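Local coordinates for protein cytosolic phospholipase A2 delta (Homo sapiens, PDB 5IZ5) that hydrolyses the sn-2 ester bond of glycerophospholipids in a calcium-dependent manner, with a preference for linoleic acid at that position, at residues 413-418 with 432-437; 426-431 with 537-542; 438-443 with 773-778; 485-490 with 647-652. The protein carries 3 engineered substitutions. All coordinates share one frame; numbering follows the deposited sequence.

Contact 1. Residues 413-418 with 432-437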
# COMPACT_ATOMS: atom_id res chain seq x y z
N ARG B 413 -4.08 -21.92 -15.19
CA ARG B 413 -5.30 -22.41 -14.58
C ARG B 413 -5.00 -23.26 -13.35
O ARG B 413 -5.63 -23.08 -12.31
CB ARG B 413 -6.11 -23.22 -15.59
CG ARG B 413 -7.44 -23.71 -15.04
CD ARG B 413 -8.24 -22.57 -14.44
NE ARG B 413 -9.56 -22.47 -15.05
CZ ARG B 413 -10.69 -22.92 -14.52
NH1 ARG B 413 -10.71 -23.55 -13.36
NH2 ARG B 413 -11.82 -22.76 -15.18
N ARG B 414 -4.04 -24.15 -13.50
CA ARG B 414 -3.65 -25.05 -12.43
C ARG B 414 -3.15 -24.25 -11.25
O ARG B 414 -3.58 -24.49 -10.13
CB ARG B 414 -2.58 -26.03 -12.91
CG ARG B 414 -3.12 -27.25 -13.60
CD ARG B 414 -2.05 -28.32 -13.76
NE ARG B 414 -0.84 -27.79 -14.39
CZ ARG B 414 -0.55 -27.86 -15.69
NH1 ARG B 414 -1.37 -28.45 -16.55
NH2 ARG B 414 0.58 -27.33 -16.14
N GLU B 415 -2.29 -23.27 -11.51
CA GLU B 415 -1.77 -22.44 -10.43
C GLU B 415 -2.87 -21.65 -9.74
O GLU B 415 -2.91 -21.58 -8.51
CB GLU B 415 -0.65 -21.51 -10.90
CG GLU B 415 -0.19 -20.55 -9.80
CD GLU B 415 1.23 -20.03 -9.98
OE1 GLU B 415 1.71 -19.34 -9.06
OE2 GLU B 415 1.87 -20.28 -11.02
N LEU B 416 -3.78 -21.06 -10.51
CA LEU B 416 -4.86 -20.28 -9.92
C LEU B 416 -5.84 -21.16 -9.12
O LEU B 416 -6.37 -20.73 -8.11
CB LEU B 416 -5.61 -19.47 -10.99
CG LEU B 416 -4.81 -18.34 -11.67
CD1 LEU B 416 -5.56 -17.81 -12.88
CD2 LEU B 416 -4.49 -17.20 -10.71
N GLU B 417 -6.04 -22.40 -9.57
CA GLU B 417 -6.86 -23.36 -8.83
C GLU B 417 -6.23 -23.71 -7.48
O GLU B 417 -6.93 -23.75 -6.48
CB GLU B 417 -7.06 -24.64 -9.64
CG GLU B 417 -8.00 -24.47 -10.82
CD GLU B 417 -9.47 -24.65 -10.48
OE1 GLU B 417 -9.81 -25.05 -9.35
OE2 GLU B 417 -10.30 -24.41 -11.37
N LEU B 418 -4.92 -23.94 -7.46
CA LEU B 418 -4.22 -24.25 -6.21
C LEU B 418 -4.31 -23.07 -5.27
O LEU B 418 -4.71 -23.24 -4.12
CB LEU B 418 -2.77 -24.68 -6.44
CG LEU B 418 -1.86 -24.77 -5.21
CD1 LEU B 418 -2.26 -25.94 -4.32
CD2 LEU B 418 -0.40 -24.89 -5.62
N TRP B 432 -2.67 -11.32 -14.37
CA TRP B 432 -1.69 -10.42 -14.96
C TRP B 432 -0.28 -10.79 -14.49
O TRP B 432 0.67 -10.76 -15.28
CB TRP B 432 -2.04 -8.98 -14.63
CG TRP B 432 -0.99 -7.98 -14.97
CD1 TRP B 432 -0.46 -7.05 -14.13
CD2 TRP B 432 -0.34 -7.79 -16.24
NE1 TRP B 432 0.48 -6.30 -14.78
CE2 TRP B 432 0.57 -6.73 -16.08
CE3 TRP B 432 -0.44 -8.42 -17.49
CZ2 TRP B 432 1.38 -6.28 -17.13
CZ3 TRP B 432 0.36 -7.97 -18.53
CH2 TRP B 432 1.26 -6.91 -18.34
N ALA B 433 -0.16 -11.19 -13.22
CA ALA B 433 1.12 -11.65 -12.68
C ALA B 433 1.69 -12.79 -13.49
O ALA B 433 2.87 -12.77 -13.85
CB ALA B 433 0.97 -12.06 -11.23
N LEU B 434 0.86 -13.78 -13.81
CA LEU B 434 1.33 -14.98 -14.50
C LEU B 434 1.65 -14.70 -15.97
O LEU B 434 2.62 -15.20 -16.51
CB LEU B 434 0.30 -16.11 -14.39
CG LEU B 434 -0.09 -16.55 -12.97
CD1 LEU B 434 -1.21 -17.57 -13.03
CD2 LEU B 434 1.10 -17.10 -12.22
N VAL B 435 0.81 -13.89 -16.59
CA VAL B 435 0.99 -13.50 -17.98
C VAL B 435 2.23 -12.62 -18.15
O VAL B 435 3.04 -12.86 -19.05
CB VAL B 435 -0.26 -12.77 -18.47
CG1 VAL B 435 0.01 -11.99 -19.75
CG2 VAL B 435 -1.40 -13.76 -18.66
N LEU B 436 2.36 -11.61 -17.30
CA LEU B 436 3.52 -10.74 -17.31
C LEU B 436 4.79 -11.56 -17.11
O LEU B 436 5.77 -11.37 -17.83
CB LEU B 436 3.40 -9.68 -16.22
CG LEU B 436 4.59 -8.74 -16.05
CD1 LEU B 436 4.86 -7.95 -17.32
CD2 LEU B 436 4.35 -7.80 -14.87
N GLU B 437 4.76 -12.48 -16.15
CA GLU B 437 5.89 -13.36 -15.90
C GLU B 437 6.28 -14.14 -17.15
O GLU B 437 7.46 -14.24 -17.48
CB GLU B 437 5.58 -14.34 -14.76
CG GLU B 437 6.77 -15.19 -14.33
CD GLU B 437 6.44 -16.13 -13.19
OE1 GLU B 437 5.44 -16.87 -13.28
OE2 GLU B 437 7.18 -16.12 -12.18
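L434 meets two residues of 413-418, L416 and E415, one with each of its methyl groups. The apolar part is its touch on L416: CD1 of L434 lies 3.9 Å from CG of L416 and about as close to the CD2 methyl, the two side chains lying alongside and pointing opposite ways. L416 does not start out aimed at helix 428-441; its branched end, with CG anti to the carbonyl carbon (chi1 -67°), is what comes near. The second part sets a methyl against a carboxylate. CD2 of L434 packs on the carboxylate end of E415, 3.5 Å from its OE2 and 3.7 Å from its CD. E415 reaches this far because its chain is extended, CG anti to the backbone N (chi1 175°). A glutamate suits the place: its other oxygen, OE1, forms a salt bridge with R523, which also pairs with E437 OE2, so one arginine is likely to offset two acids whose nearest oxygens, E415 OE2 and E437 OE1, stand 5.4 Å apart. An alanine at L434 would take away both methyls and would probably open a gap between the two helices, leaving L416 CG and the E415 carboxylate without their apolar cover. Around this helix-helix contact, L434 also touches Y412 on helix 406-422, L416 packs on F593 of helix 588-593, and A433 faces helix 524-531 through F526 and A529.

Contact 2. Residues 426-431 with 537-542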
# COMPACT_ATOMS: atom_id res chain seq x y z
N THR B 426 -8.81 -14.58 -6.02
CA THR B 426 -8.47 -14.58 -7.43
C THR B 426 -8.92 -13.27 -8.07
O THR B 426 -10.11 -12.97 -8.10
CB THR B 426 -9.14 -15.78 -8.11
OG1 THR B 426 -8.88 -16.95 -7.33
CG2 THR B 426 -8.60 -15.98 -9.52
N THR B 427 -7.96 -12.48 -8.56
CA THR B 427 -8.28 -11.22 -9.18
C THR B 427 -7.54 -11.07 -10.51
O THR B 427 -6.73 -11.93 -10.89
CB THR B 427 -7.89 -10.03 -8.28
OG1 THR B 427 -6.47 -9.90 -8.25
CG2 THR B 427 -8.40 -10.22 -6.86
N PHE B 428 -7.84 -9.98 -11.21
CA PHE B 428 -7.15 -9.66 -12.47
C PHE B 428 -5.64 -9.57 -12.26
O PHE B 428 -4.87 -9.95 -13.13
CB PHE B 428 -7.66 -8.32 -13.03
CG PHE B 428 -8.86 -8.44 -13.93
CD1 PHE B 428 -10.08 -8.80 -13.39
CD2 PHE B 428 -8.79 -8.14 -15.29
CE1 PHE B 428 -11.21 -8.90 -14.18
CE2 PHE B 428 -9.92 -8.24 -16.09
CZ PHE B 428 -11.13 -8.62 -15.53
N VAL B 429 -5.24 -9.06 -11.10
CA VAL B 429 -3.84 -8.92 -10.75
C VAL B 429 -3.13 -10.26 -10.73
O VAL B 429 -1.99 -10.37 -11.16
CB VAL B 429 -3.67 -8.23 -9.38
CG1 VAL B 429 -2.26 -8.41 -8.83
CG2 VAL B 429 -4.00 -6.75 -9.51
N ASP B 430 -3.83 -11.30 -10.26
CA ASP B 430 -3.24 -12.62 -10.22
C ASP B 430 -2.99 -13.17 -11.61
O ASP B 430 -1.93 -13.76 -11.85
CB ASP B 430 -4.11 -13.58 -9.41
CG ASP B 430 -4.26 -13.14 -7.98
OD1 ASP B 430 -3.27 -13.23 -7.22
OD2 ASP B 430 -5.35 -12.68 -7.60
N LEU B 431 -3.93 -12.96 -12.53
CA LEU B 431 -3.72 -13.45 -13.90
C LEU B 431 -2.63 -12.63 -14.58
O LEU B 431 -1.80 -13.17 -15.30
CB LEU B 431 -5.00 -13.39 -14.73
CG LEU B 431 -4.85 -13.90 -16.16
CD1 LEU B 431 -4.38 -15.35 -16.20
CD2 LEU B 431 -6.16 -13.75 -16.91
N LEU B 537 -6.54 -2.92 -15.68
CA LEU B 537 -7.61 -2.12 -16.23
C LEU B 537 -7.62 -2.15 -17.75
O LEU B 537 -8.68 -2.19 -18.36
CB LEU B 537 -7.52 -0.68 -15.71
CG LEU B 537 -8.40 0.41 -16.33
CD1 LEU B 537 -8.54 1.56 -15.35
CD2 LEU B 537 -7.85 0.93 -17.65
N ASN B 538 -6.45 -2.15 -18.38
CA ASN B 538 -6.39 -2.26 -19.84
C ASN B 538 -6.91 -3.61 -20.33
O ASN B 538 -7.50 -3.71 -21.41
CB ASN B 538 -4.99 -2.04 -20.37
CG ASN B 538 -4.53 -0.61 -20.23
OD1 ASN B 538 -5.30 0.27 -19.83
ND2 ASN B 538 -3.27 -0.37 -20.53
N LEU B 539 -6.69 -4.66 -19.54
CA LEU B 539 -7.16 -5.99 -19.91
C LEU B 539 -8.69 -6.01 -19.80
O LEU B 539 -9.37 -6.59 -20.64
CB LEU B 539 -6.55 -7.07 -19.00
CG LEU B 539 -6.67 -8.54 -19.42
CD1 LEU B 539 -6.14 -8.81 -20.83
CD2 LEU B 539 -5.94 -9.44 -18.42
N LEU B 540 -9.21 -5.34 -18.79
CA LEU B 540 -10.65 -5.31 -18.56
C LEU B 540 -11.39 -4.58 -19.69
O LEU B 540 -12.42 -5.06 -20.16
CB LEU B 540 -10.93 -4.65 -17.20
CG LEU B 540 -12.44 -4.48 -16.84
CD1 LEU B 540 -12.80 -5.02 -15.46
CD2 LEU B 540 -12.85 -3.02 -16.92
N ASP B 541 -10.87 -3.43 -20.12
CA ASP B 541 -11.46 -2.68 -21.23
C ASP B 541 -11.34 -3.39 -22.58
O ASP B 541 -12.28 -3.38 -23.39
CB ASP B 541 -10.81 -1.30 -21.38
CG ASP B 541 -11.25 -0.31 -20.30
OD1 ASP B 541 -12.16 -0.61 -19.50
OD2 ASP B 541 -10.65 0.79 -20.28
N ALA B 542 -10.18 -3.98 -22.85
CA ALA B 542 -9.96 -4.70 -24.09
C ALA B 542 -10.85 -5.95 -24.21
O ALA B 542 -11.22 -6.35 -25.31
CB ALA B 542 -8.50 -5.09 -24.23
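F428 turns CG away from its carbonyl carbon and toward the N side (chi1 -89°), which sends the ring to helix 534-543, while L540, CG anti to the backbone N (chi1 177°), brings its CD1 methyl to the ring beside CB. The two side chains cross at about a right angle: CE2 of F428 sits 3.9 Å from CB of L540, and CZ of F428 comes to 4.0 Å from the CD1 methyl of L540. L539 adds a looser touch, its CD2 methyl 4.4 Å from CD2 of F428. Both leucines approach the ring obliquely, and a broad flat phenylalanine can span two neighbouring residues of one helix turn. F428 opens helix 428-441, whose start is a capping box made by T427 and D430. In it T427 is the N-cap, its OG1 taking a weak bond from the backbone N of V429, while D430 OD2 receives the backbone N of T427 at 2.8 Å through its anti lone pair. The same OD2 is met by the hydroxyl OG1 of T427 from above the carboxylate plane, at 3.1 Å, so two bonds from one residue grip it. D430 OD1 is taken by Q604, and on the helix 534-543 side R577 pairs with D541 and N538.

Contact 3. Residues 438-443 with 773-778. With SO4 (sulfate ion), chain M.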
# COMPACT_ATOMS: atom_id res chain seq x y z
N SER B 438 5.28 -14.69 -17.83
CA SER B 438 5.48 -15.41 -19.09
C SER B 438 6.11 -14.53 -20.19
O SER B 438 6.96 -15.00 -20.96
CB SER B 438 4.15 -16.02 -19.58
OG SER B 438 3.85 -17.24 -18.92
N MET B 439 5.70 -13.27 -20.27
CA MET B 439 6.19 -12.37 -21.31
C MET B 439 7.63 -11.93 -21.04
O MET B 439 8.44 -11.86 -21.97
CB MET B 439 5.28 -11.15 -21.44
CG MET B 439 3.89 -11.49 -21.94
SD MET B 439 2.79 -10.07 -21.99
CE MET B 439 2.64 -9.86 -23.74
N LEU B 440 7.93 -11.64 -19.78
CA LEU B 440 9.26 -11.18 -19.38
C LEU B 440 10.29 -12.32 -19.34
O LEU B 440 11.46 -12.10 -19.66
CB LEU B 440 9.20 -10.48 -18.01
CG LEU B 440 9.00 -8.96 -17.96
CD1 LEU B 440 8.16 -8.42 -19.11
CD2 LEU B 440 8.40 -8.55 -16.61
N HIS B 441 9.86 -13.51 -18.92
CA HIS B 441 10.79 -14.64 -18.74
C HIS B 441 10.47 -15.97 -19.42
O HIS B 441 11.34 -16.83 -19.48
CB HIS B 441 10.98 -14.93 -17.25
CG HIS B 441 11.13 -13.71 -16.41
ND1 HIS B 441 12.34 -13.08 -16.22
CD2 HIS B 441 10.23 -13.00 -15.69
CE1 HIS B 441 12.18 -12.04 -15.42
NE2 HIS B 441 10.91 -11.97 -15.08
N GLY B 442 9.25 -16.17 -19.90
CA GLY B 442 8.87 -17.45 -20.50
C GLY B 442 8.88 -18.65 -19.57
O GLY B 442 8.75 -19.79 -20.02
N GLN B 443 9.03 -18.41 -18.27
CA GLN B 443 8.97 -19.47 -17.26
C GLN B 443 8.66 -18.88 -15.89
O GLN B 443 8.72 -17.66 -15.69
CB GLN B 443 10.30 -20.22 -17.18
CG GLN B 443 11.49 -19.33 -16.82
CD GLN B 443 12.78 -20.10 -16.64
OE1 GLN B 443 12.78 -21.32 -16.53
NE2 GLN B 443 13.89 -19.38 -16.60
N SER B 773 0.54 -0.29 -24.14
CA SER B 773 0.17 -1.70 -24.08
C SER B 773 0.99 -2.61 -24.98
O SER B 773 0.87 -3.81 -24.85
CB SER B 773 -1.32 -1.88 -24.36
OG SER B 773 -2.08 -1.29 -23.32
N ASN B 774 1.80 -2.06 -25.89
CA ASN B 774 2.58 -2.92 -26.77
C ASN B 774 3.64 -3.68 -25.98
O ASN B 774 4.43 -3.08 -25.26
CB ASN B 774 3.25 -2.12 -27.90
CG ASN B 774 3.94 -3.01 -28.92
OD1 ASN B 774 3.71 -4.22 -28.97
ND2 ASN B 774 4.80 -2.41 -29.74
N MET B 775 3.62 -5.00 -26.12
CA MET B 775 4.54 -5.88 -25.43
C MET B 775 5.41 -6.68 -26.41
O MET B 775 6.07 -7.64 -26.02
CB MET B 775 3.75 -6.83 -24.51
CG MET B 775 3.23 -6.19 -23.23
SD MET B 775 4.51 -5.67 -22.05
CE MET B 775 5.67 -7.03 -22.13
N THR B 776 5.40 -6.27 -27.68
CA THR B 776 6.23 -6.91 -28.71
C THR B 776 7.04 -5.84 -29.44
O THR B 776 6.48 -5.04 -30.19
CB THR B 776 5.39 -7.70 -29.71
OG1 THR B 776 4.45 -8.52 -29.01
CG2 THR B 776 6.28 -8.58 -30.59
N TYR B 777 8.34 -5.83 -29.20
CA TYR B 777 9.26 -4.89 -29.83
C TYR B 777 10.14 -5.66 -30.79
O TYR B 777 10.78 -6.63 -30.40
CB TYR B 777 10.16 -4.23 -28.78
CG TYR B 777 9.55 -3.11 -27.95
CD1 TYR B 777 10.37 -2.22 -27.27
CD2 TYR B 777 8.18 -2.94 -27.84
CE1 TYR B 777 9.84 -1.19 -26.50
CE2 TYR B 777 7.64 -1.91 -27.08
CZ TYR B 777 8.48 -1.05 -26.41
OH TYR B 777 7.95 -0.03 -25.65
N LYS B 778 10.17 -5.23 -32.06
CA LYS B 778 11.19 -5.71 -32.99
C LYS B 778 12.54 -5.29 -32.43
O LYS B 778 12.67 -4.18 -31.91
CB LYS B 778 10.98 -5.11 -34.37
CG LYS B 778 9.75 -5.63 -35.09
CD LYS B 778 9.19 -4.62 -36.08
CE LYS B 778 10.17 -4.30 -37.19
NZ LYS B 778 9.52 -3.53 -38.29
S SO4 M . 3.08 -11.06 -31.31
O1 SO4 M . 4.20 -10.90 -32.27
O2 SO4 M . 3.44 -10.45 -30.01
O3 SO4 M . 1.87 -10.40 -31.85
O4 SO4 M . 2.78 -12.49 -31.12
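M439 and M775 interlock where the C-terminal end of helix 428-441 meets the loop that leads into helix 779-794, a loop that carries an Asx turn at N774. M439 sets CG anti to its carbonyl carbon, runs straight on to SD, then bends at chi3 (110°), which carries its CE methyl over to the loop. There CE of M439 lies 3.3 Å from CB of M775, tighter than usual for two carbons, and 3.8 Å from CG of M775. M775 is folded more sharply, at both chi2 (-66°) and chi3 (-41°); this turns its own CE back toward the helix, 4.2 Å from SD of M439 and equally far from CD1 of L440. Methionine suits both places, since an unbranched, flexible thioether can bend to follow its partner's surface. A serine in place of M439 would remove the thioether and its methyl, and would probably open a gap against CB and CG of M775. W582 touches both methionines, and M775 also packs on W369 and L396; the M775 side chain lies about 6 Å from G335, a substrate-binding residue, and about 10 Å from the side chain of the nucleophile S365. In the loop, T776 OG1 stands implausibly close to a sulfate ion, probably from the crystallisation liquor, so the detail of that bond is doubtful; S399, S581 and the backbone of K400 and L401 hydrogen-bond the ion. The Asx turn closes with T776 N donating to N774 OD1 at 3.0 Å, from above the plane of the side-chain carbonyl.

Contact 4. Residues 485-490 with 647-652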
# COMPACT_ATOMS: atom_id res chain seq x y z
N VAL B 485 2.18 3.49 -0.48
CA VAL B 485 2.78 2.31 0.11
C VAL B 485 4.10 2.02 -0.60
O VAL B 485 4.14 1.71 -1.80
CB VAL B 485 1.85 1.08 0.03
CG1 VAL B 485 2.54 -0.13 0.63
CG2 VAL B 485 0.54 1.36 0.76
N GLU B 486 5.17 2.11 0.16
CA GLU B 486 6.52 1.93 -0.36
C GLU B 486 7.01 0.50 -0.13
O GLU B 486 6.79 -0.05 0.96
CB GLU B 486 7.43 2.92 0.36
CG GLU B 486 8.91 2.67 0.24
CD GLU B 486 9.69 3.71 1.01
OE1 GLU B 486 9.82 4.85 0.50
OE2 GLU B 486 10.15 3.40 2.14
N PHE B 487 7.66 -0.08 -1.14
CA PHE B 487 8.27 -1.41 -1.04
C PHE B 487 9.79 -1.32 -1.21
O PHE B 487 10.28 -0.68 -2.15
CB PHE B 487 7.76 -2.35 -2.14
CG PHE B 487 6.30 -2.68 -2.05
CD1 PHE B 487 5.88 -3.97 -1.77
CD2 PHE B 487 5.33 -1.70 -2.25
CE1 PHE B 487 4.53 -4.29 -1.70
CE2 PHE B 487 3.97 -2.00 -2.18
CZ PHE B 487 3.57 -3.30 -1.90
N SER B 488 10.53 -1.97 -0.31
CA SER B 488 11.97 -2.17 -0.49
C SER B 488 12.34 -3.57 -0.02
O SER B 488 11.53 -4.25 0.61
CB SER B 488 12.76 -1.13 0.31
OG SER B 488 13.02 -1.57 1.63
N PRO B 489 13.59 -4.02 -0.30
CA PRO B 489 14.02 -5.32 0.20
C PRO B 489 14.06 -5.43 1.73
O PRO B 489 14.03 -6.54 2.25
CB PRO B 489 15.44 -5.47 -0.37
CG PRO B 489 15.46 -4.55 -1.55
CD PRO B 489 14.62 -3.39 -1.13
N TYR B 490 14.11 -4.30 2.42
CA TYR B 490 14.11 -4.27 3.88
C TYR B 490 12.72 -4.11 4.50
O TYR B 490 12.44 -4.71 5.53
CB TYR B 490 15.03 -3.16 4.41
CG TYR B 490 16.48 -3.32 4.01
CD1 TYR B 490 17.14 -4.54 4.17
CD2 TYR B 490 17.19 -2.25 3.47
CE1 TYR B 490 18.46 -4.68 3.80
CE2 TYR B 490 18.52 -2.39 3.10
CZ TYR B 490 19.15 -3.61 3.26
OH TYR B 490 20.46 -3.76 2.90
N LEU B 647 -6.40 -4.21 2.12
CA LEU B 647 -5.92 -3.08 1.34
C LEU B 647 -6.39 -3.24 -0.09
O LEU B 647 -6.78 -4.33 -0.50
CB LEU B 647 -4.40 -3.04 1.35
CG LEU B 647 -3.75 -2.99 2.73
CD1 LEU B 647 -2.24 -3.07 2.58
CD2 LEU B 647 -4.17 -1.72 3.46
N CYS B 648 -6.38 -2.14 -0.84
CA CYS B 648 -6.62 -2.19 -2.27
C CYS B 648 -5.51 -1.41 -2.96
O CYS B 648 -5.57 -0.18 -3.09
CB CYS B 648 -7.99 -1.62 -2.64
SG CYS B 648 -8.36 -1.77 -4.40
N LEU B 649 -4.49 -2.14 -3.42
CA LEU B 649 -3.27 -1.53 -3.92
C LEU B 649 -3.30 -1.35 -5.43
O LEU B 649 -3.61 -2.28 -6.19
CB LEU B 649 -2.05 -2.36 -3.50
CG LEU B 649 -1.80 -2.39 -1.99
CD1 LEU B 649 -0.66 -3.34 -1.66
CD2 LEU B 649 -1.47 -1.01 -1.44
N VAL B 650 -2.95 -0.15 -5.85
CA VAL B 650 -3.11 0.28 -7.21
C VAL B 650 -1.78 0.84 -7.76
O VAL B 650 -0.95 1.32 -7.01
CB VAL B 650 -4.29 1.28 -7.25
CG1 VAL B 650 -3.99 2.54 -8.01
CG2 VAL B 650 -5.52 0.58 -7.79
N ASP B 651 -1.58 0.68 -9.06
CA ASP B 651 -0.47 1.30 -9.81
C ASP B 651 -0.52 2.82 -9.64
O ASP B 651 -1.59 3.40 -9.76
CB ASP B 651 -0.64 0.88 -11.28
CG ASP B 651 0.47 1.35 -12.18
OD1 ASP B 651 1.09 2.39 -11.89
OD2 ASP B 651 0.70 0.68 -13.22
N ALA B 652 0.62 3.46 -9.33
CA ALA B 652 0.68 4.94 -9.22
C ALA B 652 0.19 5.66 -10.48
O ALA B 652 -0.34 6.77 -10.41
CB ALA B 652 2.09 5.40 -8.89
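V485 and L649 have the closest alpha carbons of the two segments, 8.2 Å apart, too far for backbone pairing, so strand 482-487 and strand 649-650 meet through side chains; each pairs instead with strand 463-471 of the same mixed sheet. L649 turns CG away from its carbonyl carbon (chi1 -66°) and toward strand 482-487, where its two methyls take different partners. CD2 of L649 packs on CG2 of V485 at 3.8 Å, the two side chains running roughly perpendicular. The other methyl, CD1 of L649, comes to the rim of the F487 ring, near its plane, 4.2 Å from CZ of F487. V485 and F487 are two apart on the strand and both turn toward L649, which is why a forked leucine can serve both at once. The ring of F487 further meets W531 edge-to-face. Two residues beyond L649 stands D651, probably the proton acceptor of the active site, whose OD2 is hydrogen-bonded to the nucleophile S365, while N533 binds both D651 N and L649 O. The contact itself is wholly apolar and buried: it can offer shape and dispersion but no directional bond, so the orientation of D651 is more likely set by its hydrogen bonds to S365, N533 and the backbone N of A653.

In the fold
All four contacts are largely buried, but contact 4 lies deepest, its centre about 4 Å from the centre of the chain, whereas contacts 1, 2 and 3 lie about 22, 19 and 27 Å out. These outer three all use helix 428-441: 426-431 at its start, 432-437 along its middle and 438-443 at its end, and they touch one another, as where L416 CD2 packs 3.9 Å from D430 CB. Contact 4 joins strands of the mixed sheet and touches none of them. Its chemistry is purely aliphatic and aromatic; contact 1 adds a carboxylate, contact 2 has a polar helix cap beside its apolar touch, and contact 3 pairs thioethers beside a bound sulfate.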